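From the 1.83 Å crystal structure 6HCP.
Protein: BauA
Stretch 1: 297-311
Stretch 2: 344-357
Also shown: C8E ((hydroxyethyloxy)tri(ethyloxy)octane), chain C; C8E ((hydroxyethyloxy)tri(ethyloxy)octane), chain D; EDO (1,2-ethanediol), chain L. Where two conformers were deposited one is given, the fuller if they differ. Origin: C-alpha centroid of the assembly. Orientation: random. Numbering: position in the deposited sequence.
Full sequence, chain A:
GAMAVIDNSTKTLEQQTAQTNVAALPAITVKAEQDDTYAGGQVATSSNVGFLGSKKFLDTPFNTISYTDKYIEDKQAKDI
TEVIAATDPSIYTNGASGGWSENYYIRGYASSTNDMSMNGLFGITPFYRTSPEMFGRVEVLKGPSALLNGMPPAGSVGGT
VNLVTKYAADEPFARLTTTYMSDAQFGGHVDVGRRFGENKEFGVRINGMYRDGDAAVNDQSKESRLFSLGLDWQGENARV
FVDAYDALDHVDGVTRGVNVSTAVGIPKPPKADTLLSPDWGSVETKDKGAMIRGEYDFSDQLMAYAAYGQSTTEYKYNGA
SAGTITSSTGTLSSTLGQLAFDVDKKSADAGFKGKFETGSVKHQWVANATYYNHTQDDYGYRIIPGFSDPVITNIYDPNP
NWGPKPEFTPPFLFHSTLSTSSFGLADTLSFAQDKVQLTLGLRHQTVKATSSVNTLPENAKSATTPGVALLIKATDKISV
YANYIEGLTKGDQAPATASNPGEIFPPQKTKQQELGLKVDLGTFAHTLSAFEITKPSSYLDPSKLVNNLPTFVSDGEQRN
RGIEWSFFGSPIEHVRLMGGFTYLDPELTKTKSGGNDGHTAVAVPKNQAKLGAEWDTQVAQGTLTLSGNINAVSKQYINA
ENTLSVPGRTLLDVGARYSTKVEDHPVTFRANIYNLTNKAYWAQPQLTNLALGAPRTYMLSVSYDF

Stretch 1 (297-311) DFSDQLMAYAAYGQS
Stretch 2, residues 344-357: DKKSADAGFKGKFE

Residues 302-311 and 344-357 of BauA form neighbouring antiparallel strands, their axes 179° apart and 4.6 Å at closest approach, burying 1117 Å² in total. A type I turn from Ser299 to Leu302 leads into the first strand; both strands are extended, with phi mostly between -110° and -160° and psi mostly between 130° and 170°, with Gly351 more fully extended (-175°/-166°), Gly354 at -159°/-180° and Asp349 at psi 116°. The register pairs Met303 with Lys353, Tyr305 with Gly351, Ala307 with Asp349, Gly309 with Ser347 and Ser311 with Lys345, each linked by two backbone hydrogen bonds; for Tyr305, N to Gly351 O and O to Gly351 N are both 3.0 Å. Between them lie the non-hydrogen-bonded pairs, such as Ala306 with Ala350 (CA-CA 4.0 Å).

Tyr305 covers the most surface. With chi1 75° (p) and chi2 88°, its ring lies across the second strand, over Gly351, whose CA is 4.2 Å from the ring centroid in a CH-pi contact. Gly351 leaves room for this: an ideal CB there would be only 3.2 Å from Tyr305 OH. Tyr305 OH donates a hydrogen bond to Asp349 OD1 (3.0 Å), presented by a t rotamer (chi1 177°).

Lys353, on the same face, runs out in an m-t-t-t conformation alongside the tyrosine, with Lys353 CE 4.0 Å from Tyr305 CE2. Lys353 CB packs 3.8 Å from Met303 CG, Met303 having chi1 77° (p).

Farther along this face, Ser311 (chi1 69°, p) accepts a hydrogen bond at OG from Lys345 NZ, 2.7 Å away, adding a polar side-chain link to the backbone pairing.

The other face is apolar around Phe352 (chi1 -67°, m; chi2 -87°). Phe352 CE1 lies 3.7 Å from Ala304 CB and 4.2 Å from Phe298 CE2, while one ring face is covered by a C8E detergent molecule (chain D), whose C10 is 3.9 Å from Phe352 CD2.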

# COMPACT_ATOMS: atom_id res chain seq x y z
N ASP A 297 8.00 18.54 -54.96
CA ASP A 297 7.03 17.91 -55.85
C ASP A 297 7.26 18.43 -57.27
O ASP A 297 7.01 19.59 -57.55
CB ASP A 297 5.60 18.24 -55.44
CG ASP A 297 5.28 17.90 -53.99
OD1 ASP A 297 5.91 16.96 -53.46
OD2 ASP A 297 4.47 18.62 -53.40
N PHE A 298 7.81 17.58 -58.14
CA PHE A 298 7.98 17.91 -59.56
C PHE A 298 6.61 17.93 -60.25
O PHE A 298 6.37 18.73 -61.12
CB PHE A 298 8.92 16.91 -60.23
CG PHE A 298 10.36 17.07 -59.81
CD1 PHE A 298 11.17 18.05 -60.38
CD2 PHE A 298 10.92 16.24 -58.86
CE1 PHE A 298 12.49 18.20 -59.98
CE2 PHE A 298 12.25 16.38 -58.48
CZ PHE A 298 13.02 17.37 -59.03
N SER A 299 5.75 16.99 -59.85
CA SER A 299 4.40 16.82 -60.35
C SER A 299 3.65 15.94 -59.36
O SER A 299 4.26 15.46 -58.40
CB SER A 299 4.41 16.21 -61.73
OG SER A 299 4.74 14.83 -61.66
N ASP A 300 2.39 15.61 -59.67
CA ASP A 300 1.63 14.69 -58.83
C ASP A 300 2.12 13.25 -59.04
O ASP A 300 1.63 12.33 -58.39
CB ASP A 300 0.12 14.81 -59.08
CG ASP A 300 -0.26 14.67 -60.55
OD1 ASP A 300 0.44 13.95 -61.28
OD2 ASP A 300 -1.24 15.34 -60.96
N GLN A 301 3.11 13.05 -59.92
CA GLN A 301 3.57 11.69 -60.24
C GLN A 301 5.04 11.47 -59.83
O GLN A 301 5.58 10.38 -60.05
CB GLN A 301 3.39 11.43 -61.74
CG GLN A 301 1.93 11.26 -62.14
CD GLN A 301 1.80 10.26 -63.26
OE1 GLN A 301 2.56 10.28 -64.23
NE2 GLN A 301 0.85 9.34 -63.12
N LEU A 302 5.72 12.52 -59.38
CA LEU A 302 7.14 12.46 -59.08
C LEU A 302 7.48 13.49 -58.01
O LEU A 302 7.19 14.70 -58.15
CB LEU A 302 7.96 12.75 -60.34
CG LEU A 302 9.47 12.70 -60.14
CD1 LEU A 302 9.92 11.28 -59.83
CD2 LEU A 302 10.20 13.26 -61.35
N MET A 303 8.22 13.02 -57.00
CA MET A 303 8.72 13.90 -55.95
C MET A 303 10.13 13.45 -55.55
O MET A 303 10.47 12.28 -55.68
CB MET A 303 7.78 13.87 -54.73
CG MET A 303 7.91 12.63 -53.87
SD MET A 303 8.57 13.01 -52.23
CE MET A 303 7.27 14.09 -51.64
N ALA A 304 10.95 14.41 -55.13
CA ALA A 304 12.25 14.13 -54.56
C ALA A 304 12.21 14.46 -53.06
O ALA A 304 11.49 15.37 -52.64
CB ALA A 304 13.33 14.91 -55.25
N TYR A 305 13.12 13.83 -52.32
CA TYR A 305 13.31 14.15 -50.92
C TYR A 305 14.77 13.94 -50.55
O TYR A 305 15.48 13.17 -51.19
CB TYR A 305 12.38 13.32 -50.04
CG TYR A 305 12.81 11.87 -49.88
CD1 TYR A 305 13.68 11.50 -48.87
CD2 TYR A 305 12.33 10.89 -50.72
CE1 TYR A 305 14.10 10.19 -48.74
CE2 TYR A 305 12.72 9.56 -50.58
CZ TYR A 305 13.61 9.21 -49.58
OH TYR A 305 14.01 7.92 -49.42
N ALA A 306 15.21 14.68 -49.54
CA ALA A 306 16.51 14.49 -48.96
C ALA A 306 16.43 14.76 -47.46
O ALA A 306 15.75 15.71 -47.03
CB ALA A 306 17.52 15.40 -49.62
N ALA A 307 17.17 13.95 -46.70
CA ALA A 307 17.30 14.10 -45.24
C ALA A 307 18.78 13.96 -44.87
O ALA A 307 19.48 13.13 -45.43
CB ALA A 307 16.45 13.07 -44.54
N TYR A 308 19.25 14.86 -44.01
CA TYR A 308 20.56 14.84 -43.48
C TYR A 308 20.47 15.12 -41.98
O TYR A 308 19.74 16.01 -41.55
CB TYR A 308 21.46 15.90 -44.12
CG TYR A 308 22.84 15.97 -43.52
CD1 TYR A 308 23.80 15.00 -43.84
CD2 TYR A 308 23.16 16.89 -42.54
CE1 TYR A 308 25.05 15.01 -43.25
CE2 TYR A 308 24.42 16.91 -41.94
CZ TYR A 308 25.37 15.97 -42.31
OH TYR A 308 26.59 15.93 -41.71
N GLY A 309 21.35 14.47 -41.22
CA GLY A 309 21.42 14.70 -39.79
C GLY A 309 22.76 14.34 -39.21
O GLY A 309 23.57 13.62 -39.82
N GLN A 310 22.94 14.75 -37.95
CA GLN A 310 24.11 14.43 -37.19
C GLN A 310 23.73 14.40 -35.70
O GLN A 310 22.82 15.11 -35.24
CB GLN A 310 25.22 15.45 -37.44
CG GLN A 310 24.74 16.88 -37.27
CD GLN A 310 25.79 17.88 -37.68
OE1 GLN A 310 26.03 18.86 -36.98
NE2 GLN A 310 26.45 17.61 -38.80
N SER A 311 24.54 13.69 -34.92
CA SER A 311 24.35 13.67 -33.51
C SER A 311 25.68 13.34 -32.85
O SER A 311 26.59 12.80 -33.48
CB SER A 311 23.26 12.68 -33.10
OG SER A 311 23.67 11.34 -33.32
N ASP A 344 30.61 10.61 -32.68
CA ASP A 344 30.10 11.59 -33.62
C ASP A 344 29.50 10.86 -34.82
O ASP A 344 30.19 10.06 -35.47
CB ASP A 344 31.21 12.54 -34.09
CG ASP A 344 31.70 13.50 -33.02
OD1 ASP A 344 30.91 13.85 -32.14
OD2 ASP A 344 32.87 13.90 -33.09
N LYS A 345 28.23 11.15 -35.12
CA LYS A 345 27.45 10.44 -36.11
C LYS A 345 27.00 11.42 -37.19
O LYS A 345 26.61 12.54 -36.89
CB LYS A 345 26.22 9.81 -35.44
CG LYS A 345 26.49 8.66 -34.49
CD LYS A 345 25.38 8.40 -33.47
CE LYS A 345 25.68 9.09 -32.15
NZ LYS A 345 24.46 9.51 -31.43
N LYS A 346 26.90 10.92 -38.42
CA LYS A 346 26.27 11.61 -39.53
C LYS A 346 25.46 10.62 -40.36
O LYS A 346 25.87 9.48 -40.52
CB LYS A 346 27.33 12.26 -40.43
CG LYS A 346 28.17 13.34 -39.78
CD LYS A 346 29.23 13.91 -40.72
CE LYS A 346 30.44 14.48 -40.00
NZ LYS A 346 30.05 15.41 -38.92
N SER A 347 24.34 11.07 -40.91
CA SER A 347 23.47 10.17 -41.62
C SER A 347 22.68 10.93 -42.69
O SER A 347 22.40 12.13 -42.58
CB SER A 347 22.55 9.42 -40.68
OG SER A 347 21.81 10.33 -39.92
N ALA A 348 22.29 10.20 -43.72
CA ALA A 348 21.58 10.81 -44.84
C ALA A 348 20.71 9.75 -45.50
O ALA A 348 21.05 8.57 -45.52
CB ALA A 348 22.57 11.42 -45.81
N ASP A 349 19.64 10.23 -46.14
CA ASP A 349 18.70 9.42 -46.87
C ASP A 349 18.03 10.33 -47.89
O ASP A 349 17.43 11.35 -47.49
CB ASP A 349 17.67 8.81 -45.91
CG ASP A 349 16.58 7.98 -46.56
OD1 ASP A 349 16.56 7.87 -47.80
OD2 ASP A 349 15.75 7.42 -45.80
N ALA A 350 18.24 10.04 -49.18
CA ALA A 350 17.68 10.85 -50.28
C ALA A 350 17.13 9.92 -51.35
O ALA A 350 17.64 8.82 -51.57
CB ALA A 350 18.75 11.76 -50.83
N GLY A 351 16.07 10.37 -52.04
CA GLY A 351 15.50 9.55 -53.07
C GLY A 351 14.39 10.26 -53.84
O GLY A 351 14.21 11.46 -53.74
N PHE A 352 13.66 9.43 -54.58
CA PHE A 352 12.55 9.83 -55.37
C PHE A 352 11.40 8.89 -55.06
O PHE A 352 11.62 7.70 -54.83
CB PHE A 352 12.89 9.75 -56.87
CG PHE A 352 13.94 10.73 -57.32
CD1 PHE A 352 13.59 12.01 -57.71
CD2 PHE A 352 15.28 10.38 -57.33
CE1 PHE A 352 14.56 12.92 -58.11
CE2 PHE A 352 16.24 11.30 -57.70
CZ PHE A 352 15.89 12.58 -58.05
N LYS A 353 10.19 9.41 -55.21
CA LYS A 353 8.99 8.62 -55.18
C LYS A 353 8.13 9.02 -56.38
O LYS A 353 8.08 10.19 -56.72
CB LYS A 353 8.18 8.87 -53.90
CG LYS A 353 8.91 8.58 -52.59
CD LYS A 353 8.09 8.84 -51.34
CE LYS A 353 8.86 8.48 -50.08
NZ LYS A 353 8.01 8.54 -48.87
N GLY A 354 7.35 8.08 -56.90
CA GLY A 354 6.51 8.39 -58.05
C GLY A 354 5.35 7.43 -58.19
O GLY A 354 5.26 6.45 -57.46
N LYS A 355 4.55 7.66 -59.24
CA LYS A 355 3.39 6.86 -59.55
C LYS A 355 3.21 6.76 -61.06
O LYS A 355 3.58 7.69 -61.79
CB LYS A 355 2.13 7.49 -58.95
CG LYS A 355 2.13 7.64 -57.44
CD LYS A 355 0.90 8.33 -56.91
CE LYS A 355 1.03 8.63 -55.43
NZ LYS A 355 -0.18 9.30 -54.90
N PHE A 356 2.67 5.63 -61.51
CA PHE A 356 2.26 5.41 -62.89
C PHE A 356 1.25 4.27 -62.89
O PHE A 356 1.03 3.63 -61.85
CB PHE A 356 3.47 5.13 -63.79
CG PHE A 356 4.25 3.88 -63.44
CD1 PHE A 356 3.91 2.65 -63.97
CD2 PHE A 356 5.37 3.96 -62.63
CE1 PHE A 356 4.61 1.51 -63.62
CE2 PHE A 356 6.12 2.82 -62.33
CZ PHE A 356 5.71 1.60 -62.80
N GLU A 357 0.59 4.07 -64.03
CA GLU A 357 -0.41 3.05 -64.18
C GLU A 357 -0.10 2.21 -65.41
O GLU A 357 0.41 2.71 -66.39
CB GLU A 357 -1.81 3.66 -64.30
CG GLU A 357 -2.07 4.70 -63.23
CD GLU A 357 -3.52 5.13 -63.08
OE1 GLU A 357 -4.36 4.67 -63.86
OE2 GLU A 357 -3.80 5.88 -62.12
C1 C8E C . 18.60 1.75 -56.75
C2 C8E C . 18.50 3.18 -57.24
C3 C8E C . 19.03 4.19 -56.24
C4 C8E C . 18.36 5.56 -56.39
C5 C8E C . 19.15 6.67 -55.70
C6 C8E C . 18.38 7.97 -55.57
C7 C8E C . 19.29 9.05 -55.00
C8 C8E C . 19.05 10.41 -55.66
O9 C8E C . 19.12 11.49 -54.72
C10 C8E C . 18.07 12.44 -54.96
C11 C8E C . 18.45 13.80 -54.42
O12 C8E C . 17.23 14.47 -54.13
C1 C8E D . 9.61 17.16 -64.23
C2 C8E D . 10.72 16.17 -64.55
C3 C8E D . 12.05 16.49 -63.85
C4 C8E D . 13.03 15.30 -63.86
C5 C8E D . 13.91 15.24 -62.60
C6 C8E D . 14.78 13.97 -62.50
C7 C8E D . 13.96 12.71 -62.19
C8 C8E D . 14.80 11.50 -61.76
O9 C8E D . 14.02 10.30 -61.54
C10 C8E D . 14.85 9.23 -61.06
C11 C8E D . 14.06 7.96 -60.75
O12 C8E D . 14.92 6.87 -60.36
C13 C8E D . 14.53 5.62 -60.95
C14 C8E D . 14.99 4.45 -60.09
O15 C8E D . 15.14 3.26 -60.88
C16 C8E D . 16.32 2.51 -60.56
C17 C8E D . 16.63 1.46 -61.64
O18 C8E D . 17.77 0.63 -61.34
C19 C8E D . 19.05 1.28 -61.50
C20 C8E D . 20.20 0.28 -61.52
O21 C8E D . 21.38 0.82 -60.90
C1 EDO L . 35.21 11.93 -30.53
O1 EDO L . 34.44 13.01 -31.07
C2 EDO L . 34.96 10.71 -31.40
O2 EDO L . 35.09 11.05 -32.79